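Local coordinates for protein probable glutathione reductase (Sinorhizobium meliloti, PDB 4DNA) that probably catalyses the NADPH-dependent reduction of glutathione disulfide to glutathione, using one FAD bound to each subunit of a homodimer, at residues F37-T42 with A108-T113; F64-G69 with S383-K388; P452-R455 with E460-G463. All coordinates share one frame; numbering follows the deposited sequence.

Contact 1. Residues F37-T42 with A108-T113. With FAD (flavin-adenine dinucleotide), chain C.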
loop_
_atom_site.group_PDB
_atom_site.type_symbol
_atom_site.label_atom_id
_atom_site.label_comp_id
_atom_site.label_asym_id
_atom_site.label_seq_id
_atom_site.Cartn_x
_atom_site.Cartn_y
_atom_site.Cartn_z
ATOM N N PHE A 37 -7.487 22.770 -26.471
ATOM C CA PHE A 37 -6.492 23.198 -25.507
ATOM C C PHE A 37 -5.301 22.240 -25.551
ATOM O O PHE A 37 -4.369 22.460 -26.338
ATOM C CB PHE A 37 -7.128 23.360 -24.104
ATOM C CG PHE A 37 -6.158 23.786 -23.026
ATOM C CD1 PHE A 37 -5.249 24.825 -23.240
ATOM C CD2 PHE A 37 -6.161 23.150 -21.779
ATOM C CE1 PHE A 37 -4.355 25.205 -22.248
ATOM C CE2 PHE A 37 -5.269 23.533 -20.780
ATOM C CZ PHE A 37 -4.366 24.562 -21.019
ATOM N N ARG A 38 -5.339 21.178 -24.741
ATOM C CA ARG A 38 -4.231 20.217 -24.643
ATOM C C ARG A 38 -4.725 18.777 -24.483
ATOM O O ARG A 38 -5.491 18.475 -23.560
ATOM C CB ARG A 38 -3.290 20.583 -23.487
ATOM C CG ARG A 38 -2.405 21.789 -23.738
ATOM C CD ARG A 38 -1.446 22.015 -22.584
ATOM N NE ARG A 38 -0.217 21.235 -22.708
ATOM C CZ ARG A 38 0.789 21.281 -21.836
ATOM N NH1 ARG A 38 0.726 22.068 -20.768
ATOM N NH2 ARG A 38 1.868 20.539 -22.035
ATOM N N TYR A 39 -4.279 17.904 -25.390
ATOM C CA TYR A 39 -4.651 16.482 -25.398
ATOM C C TYR A 39 -4.207 15.744 -24.128
ATOM O O TYR A 39 -3.079 15.925 -23.651
ATOM C CB TYR A 39 -4.123 15.786 -26.665
ATOM C CG TYR A 39 -5.030 15.977 -27.873
ATOM C CD1 TYR A 39 -6.163 15.166 -28.066
ATOM C CD2 TYR A 39 -4.772 16.973 -28.813
ATOM C CE1 TYR A 39 -7.000 15.346 -29.157
ATOM C CE2 TYR A 39 -5.599 17.155 -29.910
ATOM C CZ TYR A 39 -6.709 16.343 -30.078
ATOM O OH TYR A 39 -7.534 16.541 -31.167
ATOM N N GLY A 40 -5.101 14.916 -23.587
ATOM C CA GLY A 40 -4.864 14.234 -22.311
ATOM C C GLY A 40 -5.861 14.694 -21.265
ATOM O O GLY A 40 -6.121 13.974 -20.302
ATOM N N GLY A 41 -6.406 15.899 -21.452
ATOM C CA GLY A 41 -7.516 16.406 -20.646
ATOM C C GLY A 41 -7.134 16.805 -19.235
ATOM O O GLY A 41 -5.952 16.806 -18.888
ATOM N N THR A 42 -8.130 17.134 -18.415
ATOM C CA THR A 42 -7.881 17.559 -17.028
ATOM C C THR A 42 -6.930 16.634 -16.258
ATOM O O THR A 42 -5.956 17.098 -15.681
ATOM C CB THR A 42 -9.189 17.736 -16.212
ATOM O OG1 THR A 42 -10.110 18.553 -16.941
ATOM C CG2 THR A 42 -8.896 18.402 -14.899
ATOM N N ALA A 108 -6.880 7.398 -36.036
ATOM C CA ALA A 108 -7.766 8.534 -35.810
ATOM C C ALA A 108 -7.142 9.861 -36.258
ATOM O O ALA A 108 -5.933 10.061 -36.136
ATOM C CB ALA A 108 -8.158 8.602 -34.346
ATOM N N GLU A 109 -7.973 10.758 -36.779
ATOM C CA GLU A 109 -7.503 12.058 -37.225
ATOM C C GLU A 109 -7.530 13.082 -36.095
ATOM O O GLU A 109 -8.581 13.348 -35.505
ATOM C CB GLU A 109 -8.336 12.545 -38.400
ATOM C CG GLU A 109 -7.879 13.880 -38.938
ATOM C CD GLU A 109 -8.715 14.348 -40.099
ATOM O OE1 GLU A 109 -9.596 13.575 -40.536
ATOM O OE2 GLU A 109 -8.486 15.484 -40.577
ATOM N N ILE A 110 -6.365 13.654 -35.809
ATOM C CA ILE A 110 -6.207 14.629 -34.731
ATOM C C ILE A 110 -6.234 16.045 -35.298
ATOM O O ILE A 110 -5.525 16.348 -36.264
ATOM C CB ILE A 110 -4.880 14.420 -33.965
ATOM C CG1 ILE A 110 -4.759 12.976 -33.470
ATOM C CG2 ILE A 110 -4.778 15.382 -32.792
ATOM C CD1 ILE A 110 -3.345 12.536 -33.148
ATOM N N LEU A 111 -7.055 16.902 -34.699
ATOM C CA LEU A 111 -7.081 18.321 -35.040
ATOM C C LEU A 111 -7.176 19.143 -33.774
ATOM O O LEU A 111 -7.845 18.743 -32.820
ATOM C CB LEU A 111 -8.244 18.656 -35.973
ATOM C CG LEU A 111 -9.393 17.658 -35.982
ATOM C CD1 LEU A 111 -10.734 18.351 -35.861
ATOM C CD2 LEU A 111 -9.323 16.826 -37.247
ATOM N N ASP A 112 -6.496 20.286 -33.770
ATOM C CA ASP A 112 -6.443 21.162 -32.600
ATOM C C ASP A 112 -7.334 22.377 -32.845
ATOM O O ASP A 112 -6.959 23.333 -33.532
ATOM C CB ASP A 112 -5.003 21.573 -32.278
ATOM C CG ASP A 112 -4.023 20.412 -32.383
ATOM O OD1 ASP A 112 -3.649 19.857 -31.337
ATOM O OD2 ASP A 112 -3.630 20.051 -33.513
ATOM N N THR A 113 -8.527 22.306 -32.275
ATOM C CA THR A 113 -9.587 23.267 -32.508
ATOM C C THR A 113 -10.675 22.989 -31.486
ATOM O O THR A 113 -10.811 21.863 -31.013
ATOM C CB THR A 113 -10.169 23.141 -33.945
ATOM O OG1 THR A 113 -11.364 23.920 -34.065
ATOM C CG2 THR A 113 -10.499 21.706 -34.293
HETATM P PA FAD C . -11.641 15.973 -19.391
HETATM O O1A FAD C . -12.212 17.051 -18.486
HETATM O O2A FAD C . -10.485 15.091 -18.973
HETATM O O5B FAD C . -11.226 16.640 -20.791
HETATM C C5B FAD C . -12.171 16.923 -21.832
HETATM C C4B FAD C . -11.435 17.805 -22.828
HETATM O O4B FAD C . -12.309 18.423 -23.771
HETATM C C3B FAD C . -10.716 18.920 -22.094
HETATM O O3B FAD C . -9.314 18.824 -22.387
HETATM C C2B FAD C . -11.359 20.193 -22.608
HETATM O O2B FAD C . -10.410 21.255 -22.707
HETATM C C1B FAD C . -11.905 19.780 -23.967
HETATM N N9A FAD C . -13.088 20.555 -24.411
HETATM C C8A FAD C . -14.016 21.081 -23.591
HETATM N N7A FAD C . -15.004 21.710 -24.273
HETATM C C5A FAD C . -14.705 21.577 -25.570
HETATM C C6A FAD C . -15.353 22.017 -26.816
HETATM N N6A FAD C . -16.503 22.728 -26.718
HETATM N N1A FAD C . -14.754 21.691 -27.991
HETATM C C2A FAD C . -13.595 20.987 -28.021
HETATM N N3A FAD C . -12.951 20.554 -26.913
HETATM C C4A FAD C . -13.449 20.815 -25.672
HETATM N N1 FAD C . -9.920 11.765 -10.877
HETATM C C2 FAD C . -9.429 10.618 -10.355
HETATM O O2 FAD C . -9.923 9.525 -10.711
HETATM N N3 FAD C . -8.425 10.622 -9.459
HETATM C C4 FAD C . -7.838 11.753 -9.018
HETATM O O4 FAD C . -6.896 11.706 -8.190
HETATM C C4X FAD C . -8.331 13.051 -9.542
HETATM N N5 FAD C . -7.796 14.230 -9.155
HETATM C C5X FAD C . -8.273 15.396 -9.668
HETATM C C6 FAD C . -7.720 16.613 -9.267
HETATM C C7 FAD C . -8.210 17.818 -9.781
HETATM C C7M FAD C . -7.577 19.107 -9.319
HETATM C C8 FAD C . -9.324 17.810 -10.782
HETATM C C8M FAD C . -9.882 19.072 -11.382
HETATM C C9 FAD C . -9.876 16.600 -11.180
HETATM C C9A FAD C . -9.397 15.399 -10.662
HETATM N N10 FAD C . -9.965 14.177 -11.077
HETATM C C10 FAD C . -9.443 12.983 -10.527
HETATM C "C1'" FAD C . -11.074 14.180 -12.049
HETATM C "C2'" FAD C . -10.643 13.824 -13.464
HETATM O "O2'" FAD C . -9.595 14.704 -13.881
HETATM C "C3'" FAD C . -11.836 13.885 -14.420
HETATM O "O3'" FAD C . -12.912 13.143 -13.835
HETATM C "C4'" FAD C . -11.529 13.313 -15.804
HETATM O "O4'" FAD C . -10.565 14.145 -16.463
HETATM C "C5'" FAD C . -12.785 13.231 -16.655
HETATM O "O5'" FAD C . -12.424 13.429 -18.020
HETATM P P FAD C . -13.484 13.776 -19.191
HETATM O O1P FAD C . -13.481 12.656 -20.214
HETATM O O2P FAD C . -14.786 14.241 -18.583
HETATM O O3P FAD C . -12.833 15.039 -19.940
#

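Contact 2. Residues F64-G69 with S383-K388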
loop_
_atom_site.group_PDB
_atom_site.type_symbol
_atom_site.label_atom_id
_atom_site.label_comp_id
_atom_site.label_asym_id
_atom_site.label_seq_id
_atom_site.Cartn_x
_atom_site.Cartn_y
_atom_site.Cartn_z
ATOM N N PHE A 64 12.277 14.735 5.800
ATOM C CA PHE A 64 13.489 15.317 6.364
ATOM C C PHE A 64 13.473 15.298 7.887
ATOM O O PHE A 64 14.446 14.847 8.507
ATOM C CB PHE A 64 13.746 16.732 5.825
ATOM C CG PHE A 64 13.791 16.811 4.314
ATOM C CD1 PHE A 64 14.525 15.884 3.569
ATOM C CD2 PHE A 64 13.102 17.813 3.633
ATOM C CE1 PHE A 64 14.556 15.946 2.188
ATOM C CE2 PHE A 64 13.138 17.884 2.250
ATOM C CZ PHE A 64 13.862 16.948 1.527
ATOM N N GLU A 65 12.383 15.765 8.492
ATOM C CA GLU A 65 12.320 15.792 9.954
ATOM C C GLU A 65 12.198 14.381 10.525
ATOM O O GLU A 65 12.779 14.069 11.574
ATOM C CB GLU A 65 11.224 16.732 10.478
ATOM C CG GLU A 65 9.861 16.534 9.836
ATOM C CD GLU A 65 9.113 17.843 9.608
ATOM O OE1 GLU A 65 9.706 18.783 9.024
ATOM O OE2 GLU A 65 7.925 17.929 9.999
ATOM N N ASP A 66 11.478 13.522 9.810
ATOM C CA ASP A 66 11.280 12.154 10.258
ATOM C C ASP A 66 12.568 11.359 10.305
ATOM O O ASP A 66 12.688 10.461 11.127
ATOM C CB ASP A 66 10.243 11.437 9.404
ATOM C CG ASP A 66 8.829 11.646 9.914
ATOM O OD1 ASP A 66 8.641 12.476 10.851
ATOM O OD2 ASP A 66 7.914 10.964 9.390
ATOM N N ALA A 67 13.532 11.700 9.445
ATOM C CA ALA A 67 14.806 10.973 9.362
ATOM C C ALA A 67 15.647 11.130 10.620
ATOM O O ALA A 67 16.522 10.312 10.884
ATOM C CB ALA A 67 15.601 11.409 8.141
ATOM N N ALA A 68 15.374 12.183 11.392
ATOM C CA ALA A 68 16.176 12.513 12.572
ATOM C C ALA A 68 16.167 11.370 13.582
ATOM O O ALA A 68 17.211 10.982 14.115
ATOM C CB ALA A 68 15.676 13.799 13.211
ATOM N N GLY A 69 14.979 10.810 13.796
ATOM C CA GLY A 69 14.777 9.742 14.766
ATOM C C GLY A 69 15.411 8.432 14.363
ATOM O O GLY A 69 15.413 7.486 15.143
ATOM N N SER A 383 10.188 8.203 14.650
ATOM C CA SER A 383 10.192 9.601 14.201
ATOM C C SER A 383 9.580 10.516 15.260
ATOM O O SER A 383 9.929 11.691 15.346
ATOM C CB SER A 383 9.437 9.755 12.889
ATOM O OG SER A 383 8.076 9.448 13.076
ATOM N N GLY A 384 8.683 9.955 16.067
ATOM C CA GLY A 384 8.002 10.686 17.119
ATOM C C GLY A 384 6.901 11.535 16.528
ATOM O O GLY A 384 6.445 12.491 17.158
ATOM N N ARG A 385 6.450 11.151 15.335
ATOM C CA ARG A 385 5.679 12.042 14.474
ATOM C C ARG A 385 4.369 12.581 15.029
ATOM O O ARG A 385 3.974 13.682 14.648
ATOM C CB ARG A 385 5.451 11.445 13.080
ATOM C CG ARG A 385 4.390 12.190 12.270
ATOM C CD ARG A 385 4.628 12.074 10.779
ATOM N NE ARG A 385 5.857 12.751 10.412
ATOM C CZ ARG A 385 5.961 14.056 10.199
ATOM N NH1 ARG A 385 4.898 14.840 10.299
ATOM N NH2 ARG A 385 7.141 14.574 9.883
ATOM N N LYS A 386 3.700 11.833 15.906
ATOM C CA LYS A 386 2.359 12.210 16.383
ATOM C C LYS A 386 1.336 12.036 15.269
ATOM O O LYS A 386 0.715 12.988 14.806
ATOM C CB LYS A 386 2.312 13.637 16.960
ATOM C CG LYS A 386 2.331 13.689 18.472
ATOM C CD LYS A 386 3.741 13.694 19.058
ATOM C CE LYS A 386 4.256 15.116 19.261
ATOM N NZ LYS A 386 5.225 15.202 20.390
ATOM N N GLU A 387 1.184 10.793 14.844
ATOM C CA GLU A 387 0.279 10.430 13.761
ATOM C C GLU A 387 -0.567 9.272 14.265
ATOM O O GLU A 387 -0.131 8.513 15.139
ATOM C CB GLU A 387 1.087 9.978 12.543
ATOM C CG GLU A 387 0.548 10.449 11.203
ATOM C CD GLU A 387 1.498 10.145 10.042
ATOM O OE1 GLU A 387 2.575 9.531 10.277
ATOM O OE2 GLU A 387 1.170 10.524 8.887
ATOM N N LYS A 388 -1.775 9.142 13.731
ATOM C CA LYS A 388 -2.616 7.989 14.047
ATOM C C LYS A 388 -3.218 7.368 12.793
ATOM O O LYS A 388 -3.709 8.061 11.909
ATOM C CB LYS A 388 -3.678 8.344 15.099
ATOM C CG LYS A 388 -3.221 8.033 16.520
ATOM C CD LYS A 388 -3.537 9.166 17.495
ATOM C CE LYS A 388 -2.866 8.928 18.848
ATOM N NZ LYS A 388 -3.267 9.910 19.903
#

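Contact 3. Residues P452-R455 with E460-G463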
loop_
_atom_site.group_PDB
_atom_site.type_symbol
_atom_site.label_atom_id
_atom_site.label_comp_id
_atom_site.label_asym_id
_atom_site.label_seq_id
_atom_site.Cartn_x
_atom_site.Cartn_y
_atom_site.Cartn_z
ATOM N N PRO A 452 -15.992 -7.222 17.407
ATOM C CA PRO A 452 -16.376 -5.903 16.953
ATOM C C PRO A 452 -16.069 -4.892 18.039
ATOM O O PRO A 452 -15.981 -5.234 19.217
ATOM C CB PRO A 452 -17.882 -6.017 16.713
ATOM C CG PRO A 452 -18.208 -7.463 16.800
ATOM C CD PRO A 452 -17.166 -8.056 17.700
ATOM N N SER A 453 -15.861 -3.655 17.621
ATOM C CA SER A 453 -15.472 -2.603 18.509
ATOM C C SER A 453 -16.739 -2.036 19.107
ATOM O O SER A 453 -16.712 -1.473 20.198
ATOM C CB SER A 453 -14.713 -1.542 17.716
ATOM O OG SER A 453 -13.799 -2.150 16.812
ATOM N N TYR A 454 -17.839 -2.183 18.362
ATOM C CA TYR A 454 -19.202 -1.826 18.793
ATOM C C TYR A 454 -20.229 -2.271 17.766
ATOM O O TYR A 454 -19.874 -2.613 16.644
ATOM C CB TYR A 454 -19.367 -0.319 19.067
ATOM C CG TYR A 454 -19.000 0.614 17.923
ATOM C CD1 TYR A 454 -19.938 0.983 16.963
ATOM C CD2 TYR A 454 -17.717 1.164 17.833
ATOM C CE1 TYR A 454 -19.594 1.847 15.924
ATOM C CE2 TYR A 454 -17.376 2.033 16.809
ATOM C CZ TYR A 454 -18.314 2.364 15.857
ATOM O OH TYR A 454 -17.967 3.223 14.852
ATOM N N ARG A 455 -21.497 -2.256 18.177
ATOM C CA ARG A 455 -22.619 -2.645 17.331
ATOM C C ARG A 455 -23.617 -1.503 17.212
ATOM O O ARG A 455 -23.723 -0.663 18.111
ATOM C CB ARG A 455 -23.321 -3.871 17.914
ATOM C CG ARG A 455 -22.690 -5.210 17.554
ATOM C CD ARG A 455 -23.154 -6.321 18.488
ATOM N NE ARG A 455 -22.649 -7.636 18.080
ATOM C CZ ARG A 455 -21.797 -8.402 18.778
ATOM N NH1 ARG A 455 -21.327 -8.010 19.956
ATOM N NH2 ARG A 455 -21.414 -9.583 18.285
ATOM N N GLU A 460 -29.146 2.881 16.147
ATOM C CA GLU A 460 -28.514 3.396 17.359
ATOM C C GLU A 460 -27.492 2.454 17.976
ATOM O O GLU A 460 -27.708 1.248 18.055
ATOM C CB GLU A 460 -29.564 3.799 18.368
ATOM C CG GLU A 460 -30.443 4.891 17.830
ATOM C CD GLU A 460 -31.470 5.310 18.830
ATOM O OE1 GLU A 460 -31.349 6.436 19.359
ATOM O OE2 GLU A 460 -32.382 4.505 19.105
ATOM N N ARG A 461 -26.377 3.028 18.411
ATOM C CA ARG A 461 -25.239 2.262 18.901
ATOM C C ARG A 461 -25.551 1.619 20.245
ATOM O O ARG A 461 -26.240 2.231 21.054
ATOM C CB ARG A 461 -24.017 3.178 19.001
ATOM C CG ARG A 461 -22.712 2.490 19.366
ATOM C CD ARG A 461 -21.544 3.429 19.160
ATOM N NE ARG A 461 -20.374 3.095 19.971
ATOM C CZ ARG A 461 -19.151 3.542 19.690
ATOM N NH1 ARG A 461 -18.132 3.219 20.460
ATOM N NH2 ARG A 461 -18.949 4.306 18.625
ATOM N N VAL A 462 -25.060 0.390 20.468
ATOM C CA VAL A 462 -25.150 -0.248 21.806
ATOM C C VAL A 462 -24.027 0.221 22.756
ATOM O O VAL A 462 -22.824 0.048 22.455
ATOM C CB VAL A 462 -25.116 -1.787 21.747
ATOM C CG1 VAL A 462 -26.374 -2.327 21.096
ATOM C CG2 VAL A 462 -23.865 -2.257 21.009
ATOM N N GLY A 463 -24.421 0.802 23.891
ATOM C CA GLY A 463 -23.476 1.414 24.840
ATOM C C GLY A 463 -22.838 0.442 25.820
ATOM O O GLY A 463 -22.539 -0.702 25.469
#

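Contact 1. Residues F37-T42 with A108-T113
Tyr-39 reaches from the turn after strand 31-35 to Ile-110, Leu-111 and Asp-112 on strand 109-112, the edge strand of the parallel sheet in the Rossmann-type FAD-binding domain. With chi1 at -83°, CG stands opposite the carbonyl carbon, which sends the phenol toward the edge strand. Its OH lies 2.8 Å from Leu-111 O; Glu-35 N makes a weak hydrogen bond with Tyr-39 OH. Tyrosine suits the place because a long, mostly apolar ring carries one polar atom to a backbone carbonyl.

Ile-110 supplies the apolar neighbour. Its CG2 branch, anti to the backbone N, comes obliquely to the ring and sits 3.5 Å from Tyr-39 CZ, and the isoleucine also packs on Arg-100 and Leu-103 of helix 81-106. Asp-112 approaches differently: OD1 lies in the ring plane, 3.6 Å from Tyr-39 CE2, and the carboxylate stands almost perpendicular to the ring, at 89°. The main partner of that OD1 is Arg-100, through a salt bridge.

A type II turn from Arg-38 to Gly-41 leads from the tyrosine to the cofactor. Gly-40 takes its third position, with a backbone shape that would jam a CB against the preceding carbonyl. At Gly-41 a CB would collide with the FAD phosphate oxygen O2A. Helix 41-46 then begins at the pyrophosphate, where the positive end of its dipole is likely to offset some of the negative charge. Thr-42 N makes a weak bond to FAD O2A, and Thr-42 OG1 donates to FAD O1A at 3.0 Å. The threonine's other branch turns toward the flavin, CG2 lying 3.7 Å from the methyl carbon C8M of FAD.

Contact 2. Residues F64-G69 with S383-K388
Arg-385 and Asp-66 form the main salt bridge between the end of helix 48-66 and the loop that precedes strand 389-396. The guanidinium takes the carboxylate side-on: NE donates to Asp-66 OD2 at 2.9 Å and NH2 to Asp-66 OD1 at 2.8 Å. OD1 also accepts from NE, on the syn side, whereas NH2 meets it from above the carboxylate plane. The two planes are 54° apart, in keeping with that approach from above. The arginine chain bends at chi3 (-66°), which turns NE and NH2 toward the aspartate.

Weaker charge pairing comes from Glu-65, whose OE2 lies 3.4 Å from Arg-385 NH2 in a long, weak bond. NH1 of the same arginine pairs with Glu-62, so three acids from the last turns of one helix pair with a single guanidinium. Arginine suits this place because its three nitrogens can serve several carboxylates at once, and a positive charge near a helix's carboxyl end is probably favourable.

Ser-383 adds van der Waals contact, its CB 3.5 Å from Asp-66 OD1. Within the loop, Ser-383 OG receives a weak bond from Arg-385 N, and Gly-384 leaves the helix with positive phi.

Across the subunit boundary, Phe-64 packs on its counterpart in the second subunit. Glu-65, Asp-66 and Arg-385 form a salt-bridge network that ties the FAD-binding domain to the dimerisation domain.

Contact 3. Residues P452-R455 with E460-G463
Arg-461 lies flat on the ring of Tyr-454 across the beta hairpin of strands 454-457 and 460-461, at the edge of the antiparallel sheet of the dimerisation domain. Its chain starts beside Arg-455, with CB and then CG passing the carbonyl oxygen; CG is 3.5 Å from Arg-455 O. CG is anti to the backbone N (chi1 -174°), and the chain runs extended from there, carrying CD to 3.7 Å from Tyr-454 CD1 in an off-centre CH-pi contact. NE follows over Tyr-454 CG. CZ stands 3.5 Å from the ring centroid, a cation-pi stack with the planes only 7° apart. At the tip, NH1 lies 3.4 Å from Tyr-454 CD2, and NH2 is over the ring, 3.3 Å from Tyr-454 CE2.

Arginine suits this exposed place because its flat, delocalised cation can lie on an aromatic face while its aliphatic chain packs along the ring and the neighbouring strand. Tyr-454 OH bonds to Glu-358, and Ser-453 and Tyr-454 both face Val-370 in a classic beta bulge. With an alanine here in place of the tyrosine, the ring and its hydroxyl are gone, which would probably set the guanidinium free to turn and leave Glu-358 without this partner.

The backbones join through Val-462 N, which donates to Arg-455 O at 2.9 Å, nearly straight at 167°. Beside that bond, Val-462 CG2 touches Arg-455 CB at 3.5 Å.

How the contacts relate
Contacts 1 and 2 are partly buried, whereas contact 3 is a surface hairpin near the carboxyl terminus. Helices 41-46 and 48-66 follow each other in the chain and link contact 1, beside the cofactor, to contact 2, with centres about 45 Å apart. Segment 383-388 of contact 2 and both segments of contact 3 belong to the dimerisation domain: the loop of 383-388 feeds strand 389-396, which belongs to the same antiparallel sheet as strand 454-457. The chemistry changes with place. Next to FAD, a glycine and a threonine meet the phosphate while a phenol meets a backbone carbonyl; between domains, opposite charges pair; on the outer hairpin, a cation stacks on an aromatic ring.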